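Local coordinates for protein acyl-coenzyme A oxidase 3 (Yarrowia lipolytica, PDB 5YS9) that oxidises the acyl chains of acyl-CoA thioesters to (2E)-enoyl-CoA with FAD and molecular oxygen, releasing hydrogen peroxide in peroxisomal beta-oxidation, at residues Leu68-Tyr74 / Trp642-Ala646; Gly135-Gln141 / Gln274-Tyr280; Ala208-Phe214 / Ile228-Arg234. One frame throughout, in Å; residues are numbered along the deposited sequence.

Interaction 1 of 3, residues Leu68-Tyr74 / Trp642-Ala646; sequences LNVSGDY and WFINA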
loop_
_atom_site.group_PDB
_atom_site.type_symbol
_atom_site.label_atom_id
_atom_site.label_comp_id
_atom_site.label_asym_id
_atom_site.label_seq_id
_atom_site.Cartn_x
_atom_site.Cartn_y
_atom_site.Cartn_z
ATOM N N LEU A 68 28.778 1.958 -0.968
ATOM C CA LEU A 68 27.394 2.305 -0.648
ATOM C C LEU A 68 26.425 2.612 -1.796
ATOM O O LEU A 68 25.236 2.537 -1.606
ATOM C CB LEU A 68 27.339 3.419 0.386
ATOM C CG LEU A 68 28.062 3.128 1.692
ATOM C CD1 LEU A 68 27.739 4.184 2.725
ATOM C CD2 LEU A 68 27.745 1.745 2.206
ATOM N N ASN A 69 26.931 2.868 -2.981
ATOM C CA ASN A 69 26.124 3.437 -4.033
ATOM C C ASN A 69 24.861 2.622 -4.305
ATOM O O ASN A 69 24.910 1.431 -4.520
ATOM C CB ASN A 69 27.011 3.493 -5.267
ATOM C CG ASN A 69 26.317 4.033 -6.474
ATOM O OD1 ASN A 69 26.070 5.209 -6.578
ATOM N ND2 ASN A 69 26.035 3.170 -7.415
ATOM N N VAL A 70 23.727 3.303 -4.326
ATOM C CA VAL A 70 22.439 2.662 -4.435
ATOM C C VAL A 70 21.926 2.692 -5.851
ATOM O O VAL A 70 20.962 2.012 -6.158
ATOM C CB VAL A 70 21.415 3.265 -3.450
ATOM C CG1 VAL A 70 21.836 2.918 -2.031
ATOM C CG2 VAL A 70 21.261 4.772 -3.636
ATOM N N SER A 71 22.601 3.415 -6.729
ATOM C CA SER A 71 22.098 3.620 -8.104
ATOM C C SER A 71 21.560 2.332 -8.836
ATOM O O SER A 71 20.559 2.395 -9.536
ATOM C CB SER A 71 23.154 4.313 -8.932
ATOM O OG SER A 71 22.959 3.952 -10.287
ATOM N N GLY A 72 22.192 1.184 -8.628
ATOM C CA GLY A 72 21.806 -0.053 -9.322
ATOM C C GLY A 72 21.107 -1.086 -8.478
ATOM O O GLY A 72 20.959 -2.226 -8.899
ATOM N N ASP A 73 20.633 -0.688 -7.296
ATOM C CA ASP A 73 20.002 -1.621 -6.378
ATOM C C ASP A 73 18.610 -2.095 -6.868
ATOM O O ASP A 73 18.153 -3.156 -6.448
ATOM C CB ASP A 73 19.900 -1.027 -4.961
ATOM C CG ASP A 73 21.249 -0.853 -4.258
ATOM O OD1 ASP A 73 22.314 -1.075 -4.846
ATOM O OD2 ASP A 73 21.252 -0.470 -3.086
ATOM N N TYR A 74 17.936 -1.359 -7.753
ATOM C CA TYR A 74 16.598 -1.795 -8.136
ATOM C C TYR A 74 16.604 -3.128 -8.933
ATOM O O TYR A 74 15.648 -3.885 -8.873
ATOM C CB TYR A 74 15.794 -0.690 -8.839
ATOM C CG TYR A 74 15.618 0.598 -8.038
ATOM C CD1 TYR A 74 14.827 0.651 -6.841
ATOM C CD2 TYR A 74 16.221 1.773 -8.463
ATOM C CE1 TYR A 74 14.678 1.850 -6.127
ATOM C CE2 TYR A 74 16.109 2.975 -7.746
ATOM C CZ TYR A 74 15.330 3.009 -6.587
ATOM O OH TYR A 74 15.221 4.224 -5.989
ATOM N N TRP A 642 21.471 11.691 -5.271
ATOM C CA TRP A 642 21.816 10.364 -4.799
ATOM C C TRP A 642 20.781 9.849 -3.796
ATOM O O TRP A 642 20.428 8.662 -3.876
ATOM C CB TRP A 642 23.202 10.391 -4.211
ATOM C CG TRP A 642 23.826 9.054 -3.837
ATOM C CD1 TRP A 642 24.631 8.277 -4.622
ATOM C CD2 TRP A 642 23.728 8.377 -2.557
ATOM N NE1 TRP A 642 25.018 7.187 -3.926
ATOM C CE2 TRP A 642 24.492 7.218 -2.656
ATOM C CE3 TRP A 642 23.055 8.647 -1.360
ATOM C CZ2 TRP A 642 24.611 6.301 -1.604
ATOM C CZ3 TRP A 642 23.186 7.740 -0.278
ATOM C CH2 TRP A 642 23.972 6.591 -0.417
ATOM N N PHE A 643 20.275 10.733 -2.901
ATOM C CA PHE A 643 19.237 10.367 -1.872
ATOM C C PHE A 643 17.840 10.240 -2.452
ATOM O O PHE A 643 17.004 9.446 -1.958
ATOM C CB PHE A 643 19.195 11.340 -0.667
ATOM C CG PHE A 643 20.304 11.130 0.305
ATOM C CD1 PHE A 643 20.185 10.208 1.313
ATOM C CD2 PHE A 643 21.501 11.795 0.162
ATOM C CE1 PHE A 643 21.248 9.968 2.197
ATOM C CE2 PHE A 643 22.556 11.581 1.038
ATOM C CZ PHE A 643 22.429 10.668 2.055
ATOM N N ILE A 644 17.583 11.043 -3.469
ATOM C CA ILE A 644 16.353 10.990 -4.211
ATOM C C ILE A 644 16.228 9.669 -4.935
ATOM O O ILE A 644 15.182 9.061 -4.933
ATOM C CB ILE A 644 16.304 12.154 -5.219
ATOM C CG1 ILE A 644 16.189 13.480 -4.474
ATOM C CG2 ILE A 644 15.173 11.990 -6.216
ATOM C CD1 ILE A 644 14.813 13.764 -3.948
ATOM N N ASN A 645 17.309 9.259 -5.583
ATOM C CA ASN A 645 17.428 7.959 -6.212
ATOM C C ASN A 645 16.262 7.642 -7.129
ATOM O O ASN A 645 15.780 6.526 -7.154
ATOM C CB ASN A 645 17.653 6.853 -5.189
ATOM C CG ASN A 645 18.377 5.654 -5.770
ATOM O OD1 ASN A 645 18.383 4.600 -5.186
ATOM N ND2 ASN A 645 18.985 5.822 -6.917
ATOM N N ALA A 646 15.792 8.649 -7.843
ATOM C CA ALA A 646 14.758 8.482 -8.837
ATOM C C ALA A 646 14.960 9.532 -9.910
ATOM O O ALA A 646 15.090 10.695 -9.591
ATOM C CB ALA A 646 13.398 8.611 -8.197
#

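Interaction 2 of 3, residues Gly135-Gln141 / Gln274-Tyr280; sequences GSGTKEQ and QNMLMKY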
loop_
_atom_site.group_PDB
_atom_site.type_symbol
_atom_site.label_atom_id
_atom_site.label_comp_id
_atom_site.label_asym_id
_atom_site.label_seq_id
_atom_site.Cartn_x
_atom_site.Cartn_y
_atom_site.Cartn_z
ATOM N N GLY A 135 22.086 -2.893 28.085
ATOM C CA GLY A 135 20.910 -2.624 28.876
ATOM C C GLY A 135 20.615 -3.623 29.988
ATOM O O GLY A 135 20.089 -3.234 31.033
ATOM N N SER A 136 20.923 -4.905 29.784
ATOM C CA SER A 136 20.506 -5.962 30.738
ATOM C C SER A 136 21.616 -6.792 31.403
ATOM O O SER A 136 21.347 -7.636 32.253
ATOM C CB SER A 136 19.457 -6.882 30.100
ATOM O OG SER A 136 18.281 -6.155 29.793
ATOM N N GLY A 137 22.859 -6.544 31.049
ATOM C CA GLY A 137 23.967 -7.217 31.674
ATOM C C GLY A 137 24.575 -6.330 32.752
ATOM O O GLY A 137 24.432 -5.099 32.728
ATOM N N THR A 138 25.256 -6.972 33.696
ATOM C CA THR A 138 26.102 -6.259 34.632
ATOM C C THR A 138 27.280 -5.702 33.854
ATOM O O THR A 138 27.518 -6.119 32.718
ATOM C CB THR A 138 26.595 -7.166 35.772
ATOM O OG1 THR A 138 27.564 -8.090 35.282
ATOM C CG2 THR A 138 25.406 -7.930 36.388
ATOM N N LYS A 139 28.004 -4.768 34.465
ATOM C CA LYS A 139 29.200 -4.203 33.857
ATOM C C LYS A 139 30.223 -5.295 33.495
ATOM O O LYS A 139 30.911 -5.202 32.468
ATOM C CB LYS A 139 29.826 -3.189 34.799
ATOM C CG LYS A 139 31.004 -2.393 34.250
ATOM C CD LYS A 139 32.151 -2.306 35.263
ATOM C CE LYS A 139 33.338 -1.527 34.711
ATOM N NZ LYS A 139 34.470 -1.471 35.691
ATOM N N GLU A 140 30.317 -6.341 34.308
ATOM C CA GLU A 140 31.343 -7.357 34.096
ATOM C C GLU A 140 30.964 -8.248 32.902
ATOM O O GLU A 140 31.845 -8.666 32.150
ATOM C CB GLU A 140 31.570 -8.235 35.332
ATOM C CG GLU A 140 31.881 -7.463 36.595
ATOM C CD GLU A 140 30.629 -6.882 37.241
ATOM O OE1 GLU A 140 29.564 -7.598 37.279
ATOM O OE2 GLU A 140 30.721 -5.700 37.675
ATOM N N GLN A 141 29.658 -8.519 32.754
ATOM C CA GLN A 141 29.116 -9.275 31.619
ATOM C C GLN A 141 29.299 -8.523 30.306
ATOM O O GLN A 141 29.839 -9.086 29.363
ATOM C CB GLN A 141 27.637 -9.620 31.846
ATOM C CG GLN A 141 27.480 -10.673 32.931
ATOM C CD GLN A 141 26.050 -10.983 33.238
ATOM O OE1 GLN A 141 25.186 -10.077 33.280
ATOM N NE2 GLN A 141 25.772 -12.284 33.452
ATOM N N GLN A 274 26.097 -17.743 33.965
ATOM C CA GLN A 274 26.612 -16.393 33.789
ATOM C C GLN A 274 26.202 -15.762 32.433
ATOM O O GLN A 274 26.444 -14.558 32.195
ATOM C CB GLN A 274 28.142 -16.399 33.937
ATOM C CG GLN A 274 28.669 -16.702 35.333
ATOM C CD GLN A 274 28.792 -18.180 35.699
ATOM O OE1 GLN A 274 28.388 -19.092 34.957
ATOM N NE2 GLN A 274 29.347 -18.424 36.878
ATOM N N ASN A 275 25.605 -16.573 31.549
ATOM C CA ASN A 275 25.238 -16.095 30.232
ATOM C C ASN A 275 23.929 -15.387 30.276
ATOM O O ASN A 275 23.641 -14.627 29.371
ATOM C CB ASN A 275 25.176 -17.227 29.209
ATOM C CG ASN A 275 26.519 -17.544 28.583
ATOM O OD1 ASN A 275 26.576 -18.069 27.481
ATOM N ND2 ASN A 275 27.595 -17.231 29.266
ATOM N N MET A 276 23.128 -15.664 31.298
ATOM C CA MET A 276 21.933 -14.883 31.579
ATOM C C MET A 276 22.360 -13.499 31.935
ATOM O O MET A 276 23.232 -13.330 32.776
ATOM C CB MET A 276 21.176 -15.442 32.762
ATOM C CG MET A 276 19.971 -14.593 33.169
ATOM S SD MET A 276 19.094 -15.340 34.566
ATOM C CE MET A 276 17.983 -13.984 34.987
ATOM N N LEU A 277 21.718 -12.508 31.337
ATOM C CA LEU A 277 22.055 -11.107 31.633
ATOM C C LEU A 277 21.366 -10.673 32.935
ATOM O O LEU A 277 20.177 -10.855 33.083
ATOM C CB LEU A 277 21.684 -10.216 30.449
ATOM C CG LEU A 277 22.455 -10.501 29.151
ATOM C CD1 LEU A 277 21.840 -9.672 28.047
ATOM C CD2 LEU A 277 23.944 -10.223 29.263
ATOM N N MET A 278 22.114 -10.127 33.889
ATOM C CA MET A 278 21.597 -10.037 35.275
ATOM C C MET A 278 21.575 -8.674 35.956
ATOM O O MET A 278 21.474 -8.616 37.171
ATOM C CB MET A 278 22.301 -11.059 36.191
ATOM C CG MET A 278 21.882 -12.516 35.985
ATOM S SD MET A 278 22.718 -13.559 37.208
ATOM C CE MET A 278 22.775 -15.197 36.472
ATOM N N LYS A 279 21.600 -7.590 35.190
ATOM C CA LYS A 279 21.427 -6.235 35.752
ATOM C C LYS A 279 20.145 -6.097 36.598
ATOM O O LYS A 279 20.182 -5.534 37.684
ATOM C CB LYS A 279 21.443 -5.175 34.629
ATOM C CG LYS A 279 21.272 -3.726 35.088
ATOM C CD LYS A 279 21.868 -2.710 34.118
ATOM C CE LYS A 279 21.309 -1.317 34.388
ATOM N NZ LYS A 279 22.317 -0.225 34.225
ATOM N N TYR A 280 19.032 -6.619 36.084
ATOM C CA TYR A 280 17.728 -6.495 36.717
ATOM C C TYR A 280 17.313 -7.738 37.472
ATOM O O TYR A 280 16.931 -7.640 38.632
ATOM C CB TYR A 280 16.669 -6.105 35.698
ATOM C CG TYR A 280 16.948 -4.755 35.113
ATOM C CD1 TYR A 280 17.003 -3.629 35.934
ATOM C CD2 TYR A 280 17.199 -4.584 33.736
ATOM C CE1 TYR A 280 17.281 -2.378 35.421
ATOM C CE2 TYR A 280 17.460 -3.318 33.202
ATOM C CZ TYR A 280 17.497 -2.224 34.058
ATOM O OH TYR A 280 17.767 -0.969 33.604
#

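Interaction 3 of 3, residues Ala208-Phe214 / Ile228-Arg234; sequences ATHTACF and IFVVQLR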
loop_
_atom_site.group_PDB
_atom_site.type_symbol
_atom_site.label_atom_id
_atom_site.label_comp_id
_atom_site.label_asym_id
_atom_site.label_seq_id
_atom_site.Cartn_x
_atom_site.Cartn_y
_atom_site.Cartn_z
ATOM N N ALA A 208 25.071 -14.496 12.201
ATOM C CA ALA A 208 25.297 -14.370 13.644
ATOM C C ALA A 208 26.048 -15.538 14.253
ATOM O O ALA A 208 25.722 -16.685 13.973
ATOM C CB ALA A 208 23.972 -14.219 14.344
ATOM N N THR A 209 27.051 -15.228 15.080
ATOM C CA THR A 209 27.731 -16.209 15.917
ATOM C C THR A 209 27.065 -16.387 17.278
ATOM O O THR A 209 27.181 -17.468 17.889
ATOM C CB THR A 209 29.174 -15.768 16.223
ATOM O OG1 THR A 209 29.163 -14.513 16.901
ATOM C CG2 THR A 209 29.955 -15.623 14.951
ATOM N N HIS A 210 26.429 -15.310 17.774
ATOM C CA HIS A 210 25.694 -15.334 19.053
ATOM C C HIS A 210 24.325 -14.694 18.974
ATOM O O HIS A 210 24.042 -13.978 18.050
ATOM C CB HIS A 210 26.457 -14.612 20.146
ATOM C CG HIS A 210 27.795 -15.202 20.464
ATOM N ND1 HIS A 210 28.852 -15.175 19.574
ATOM C CD2 HIS A 210 28.276 -15.734 21.607
ATOM C CE1 HIS A 210 29.909 -15.719 20.143
ATOM N NE2 HIS A 210 29.583 -16.077 21.370
ATOM N N THR A 211 23.479 -14.980 19.961
ATOM C CA THR A 211 22.161 -14.376 20.075
ATOM C C THR A 211 21.836 -14.005 21.506
ATOM O O THR A 211 22.398 -14.530 22.446
ATOM C CB THR A 211 21.062 -15.283 19.548
ATOM O OG1 THR A 211 19.860 -14.541 19.419
ATOM C CG2 THR A 211 20.781 -16.408 20.494
ATOM N N ALA A 212 20.925 -13.052 21.629
ATOM C CA ALA A 212 20.328 -12.694 22.895
ATOM C C ALA A 212 18.987 -13.431 22.877
ATOM O O ALA A 212 18.066 -13.004 22.202
ATOM C CB ALA A 212 20.138 -11.202 22.967
ATOM N N CYS A 213 18.915 -14.573 23.558
ATOM C CA CYS A 213 17.738 -15.440 23.501
ATOM C C CYS A 213 16.768 -15.112 24.644
ATOM O O CYS A 213 17.139 -15.143 25.823
ATOM C CB CYS A 213 18.167 -16.904 23.565
ATOM S SG CYS A 213 16.801 -18.106 23.490
ATOM N N PHE A 214 15.538 -14.803 24.282
ATOM C CA PHE A 214 14.464 -14.566 25.231
ATOM C C PHE A 214 13.799 -15.916 25.571
ATOM O O PHE A 214 13.279 -16.580 24.679
ATOM C CB PHE A 214 13.446 -13.550 24.668
ATOM C CG PHE A 214 13.968 -12.143 24.642
ATOM C CD1 PHE A 214 14.942 -11.755 23.713
ATOM C CD2 PHE A 214 13.501 -11.181 25.544
ATOM C CE1 PHE A 214 15.454 -10.457 23.701
ATOM C CE2 PHE A 214 14.011 -9.862 25.529
ATOM C CZ PHE A 214 14.990 -9.508 24.610
ATOM N N ILE A 228 16.591 -12.838 29.414
ATOM C CA ILE A 228 17.472 -12.734 28.281
ATOM C C ILE A 228 18.754 -13.481 28.603
ATOM O O ILE A 228 19.383 -13.205 29.641
ATOM C CB ILE A 228 17.811 -11.248 27.949
ATOM C CG1 ILE A 228 16.563 -10.375 27.968
ATOM C CG2 ILE A 228 18.447 -11.159 26.585
ATOM C CD1 ILE A 228 16.797 -8.907 27.600
ATOM N N PHE A 229 19.158 -14.375 27.680
ATOM C CA PHE A 229 20.361 -15.240 27.833
ATOM C C PHE A 229 21.220 -15.147 26.569
ATOM O O PHE A 229 20.684 -15.159 25.434
ATOM C CB PHE A 229 19.958 -16.726 28.070
ATOM C CG PHE A 229 18.977 -16.914 29.196
ATOM C CD1 PHE A 229 17.623 -16.643 29.010
ATOM C CD2 PHE A 229 19.403 -17.338 30.459
ATOM C CE1 PHE A 229 16.710 -16.776 30.048
ATOM C CE2 PHE A 229 18.488 -17.495 31.508
ATOM C CZ PHE A 229 17.142 -17.205 31.300
ATOM N N VAL A 230 22.544 -15.087 26.735
ATOM C CA VAL A 230 23.438 -15.106 25.575
ATOM C C VAL A 230 23.675 -16.562 25.232
ATOM O O VAL A 230 24.132 -17.331 26.074
ATOM C CB VAL A 230 24.803 -14.395 25.798
ATOM C CG1 VAL A 230 25.544 -14.283 24.474
ATOM C CG2 VAL A 230 24.609 -13.007 26.366
ATOM N N VAL A 231 23.377 -16.933 23.992
ATOM C CA VAL A 231 23.626 -18.289 23.528
ATOM C C VAL A 231 24.468 -18.208 22.306
ATOM O O VAL A 231 24.105 -17.567 21.319
ATOM C CB VAL A 231 22.322 -19.026 23.130
ATOM C CG1 VAL A 231 22.641 -20.471 22.705
ATOM C CG2 VAL A 231 21.282 -18.945 24.243
ATOM N N GLN A 232 25.558 -18.923 22.314
ATOM C CA GLN A 232 26.405 -18.964 21.142
ATOM C C GLN A 232 25.759 -19.866 20.090
ATOM O O GLN A 232 25.445 -21.020 20.381
ATOM C CB GLN A 232 27.783 -19.480 21.534
ATOM C CG GLN A 232 28.819 -19.245 20.459
ATOM C CD GLN A 232 30.202 -19.653 20.880
ATOM O OE1 GLN A 232 30.539 -19.719 22.091
ATOM N NE2 GLN A 232 31.016 -19.943 19.887
ATOM N N LEU A 233 25.564 -19.323 18.887
ATOM C CA LEU A 233 24.915 -20.027 17.783
ATOM C C LEU A 233 25.886 -20.780 16.902
ATOM O O LEU A 233 25.583 -21.872 16.434
ATOM C CB LEU A 233 24.201 -19.047 16.885
ATOM C CG LEU A 233 22.993 -18.332 17.433
ATOM C CD1 LEU A 233 22.390 -17.436 16.356
ATOM C CD2 LEU A 233 21.990 -19.319 17.935
ATOM N N ARG A 234 27.051 -20.200 16.665
ATOM C CA ARG A 234 28.047 -20.811 15.802
ATOM C C ARG A 234 29.422 -20.861 16.453
ATOM O O ARG A 234 29.805 -19.993 17.232
ATOM C CB ARG A 234 28.163 -20.055 14.461
ATOM C CG ARG A 234 26.886 -19.970 13.645
ATOM C CD ARG A 234 27.092 -19.118 12.387
ATOM N NE ARG A 234 26.179 -19.493 11.317
ATOM C CZ ARG A 234 24.976 -18.977 11.087
ATOM N NH1 ARG A 234 24.463 -18.016 11.859
ATOM N NH2 ARG A 234 24.276 -19.451 10.057
#

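Interaction 1 of 3, residues Leu68-Tyr74 / Trp642-Ala646
Residues 68-74 run as an irregular loop past the last turn of a short helix in 642-646, the nearest CA atoms being those of Ser71 and Asn645, 6.6 Å apart. The loop reverses in a type I beta turn from Val70 to Asp73, closed by Asp73 N to Val70 O at 2.9 Å. Asn645 leaves the helix with positive phi, a conformation that asparagine tolerates well. The contact ties the loop between helices 49-63 and 78-92 of the acyl-CoA oxidase N-terminal region to the C-terminal part of the chain. Trp642 offers its large flat indole to the loop: Val70 CG2 lies over one face, 4.2 Å from Trp642 CE2, while Leu68 CB comes within 4.4 Å of Trp642 CZ2. At the indole edge, Trp642 NE1 makes a weak hydrogen bond of 3.5 Å to Asn69 OD1. Tyr74, long enough to span the gap, donates from OH to Asn645 O at 2.6 Å, and Arg319 of helix 300-330 adds a weak bond to the same hydroxyl.

Interaction 2 of 3, residues Gly135-Gln141 / Gln274-Tyr280
Gln141 carries most of the polar traffic between residues 135-141, where one helix gives way to the next, and the loop 274-280. Its amide has both a donor and an acceptor end, and each is used twice. Gln141 OE1 accepts from Met278 N at 3.1 Å and, within its own segment, from Thr138 N at 3.1 Å. Gln141 NE2 donates to Met276 O at 2.8 Å and, more weakly because the angle is poor, to Gln274 O at 2.7 Å. The bond from Thr138 N is half of a capping box; the other half is a weak bond from Gln141 N to Thr138 OG1, 3.3 Å. Threonine suits this N-cap, since its short hydroxyl can accept from the helix start while also donating to Glu140 OE1 at 2.9 Å. Thus Gln141, the N3 partner of Thr138 in the capping box, also holds the passing loop.

Ser136 O accepts from Lys279 N at 2.9 Å. The backbone then passes so close to Leu277 that a CB on Gly137 would lie about 3.1 Å from Leu277 CD2, which makes a glycine fitting here; the CA atoms of the two residues are 4.3 Å apart. Met278 O is bonded to Lys282 beyond the segment.

The contact fastens the junction of helices 116-136 and 139-147 to the loop between strands 262-272 and 282-283, and that loop runs along strand 222-232, pairing with it through its backbone.

Interaction 3 of 3, residues Ala208-Phe214 / Ile228-Arg234
The antiparallel beta hairpin of strands 210-219 and 222-232, part of the middle domain of the acyl-CoA dehydrogenase fold, brings these segments together, their strand axes 4.4 Å apart. Ile228, already within strand 222-232, forms a non-hydrogen-bonded pair with Phe214: its branched side chain lies over the ring, Ile228 CG1 being 4.0 Å from the ring centroid of Phe214 in a CH-pi contact. Phe229 forms a hydrogen-bonded pair with Cys213, Cys213 N to Phe229 O at 2.6 Å and Phe229 N to Cys213 O at 2.8 Å; its own ring meets Phe187 edge-to-face. Val230 forms a non-hydrogen-bonded pair with Ala212, and Val230 CA sits 3.3 Å from Thr211 O. At Val231 the bonds recur, Thr211 N to Val231 O and Val231 N to Thr211 O, both 3.0 Å, while Val231 CG2 packs 3.8 Å from Cys213 CB, on the same face of the sheet as Phe229. Gln232 lays its aliphatic CG over the imidazole of His210, 3.7 Å from its centroid, and its NE2 reaches Arg234 O at 2.9 Å. Next comes a classic beta bulge: Leu233 N and Arg234 N both donate to Thr209 O, at 2.7 and 3.0 Å, and Leu233 CD1 packs 4.1 Å from Ala208 CB. Arg234, with several donors to spend, bonds Ala205 O and Ala204 O, and also Pro672 O of the second subunit, while its NH1 donates nearly straight to Ala208 O at 2.8 Å.

Interactions 2 and 3 form one continuous patch, their centres 14 Å apart. Loop 274-280 lies along the outer hairpin strand of interaction 3, joined to it by two probable hydrogen bonds, Val230 N to Asn275 O at 2.9 Å and Leu277 N to Ile228 O at 3.0 Å; Ser136 OG also packs 3.8 Å from Ile228 CD1. The helical N-terminal region is thus coupled directly to the middle domain. Of this pair, interaction 3 lies nearer the flavin, with the Phe214 side chain about 6 Å from a bound FAD, against about 14 Å for that of Leu277. Interaction 1 stands apart, its nearest atoms about 19 Å from interaction 3 and 27 Å from interaction 2, although in sequence it encloses both.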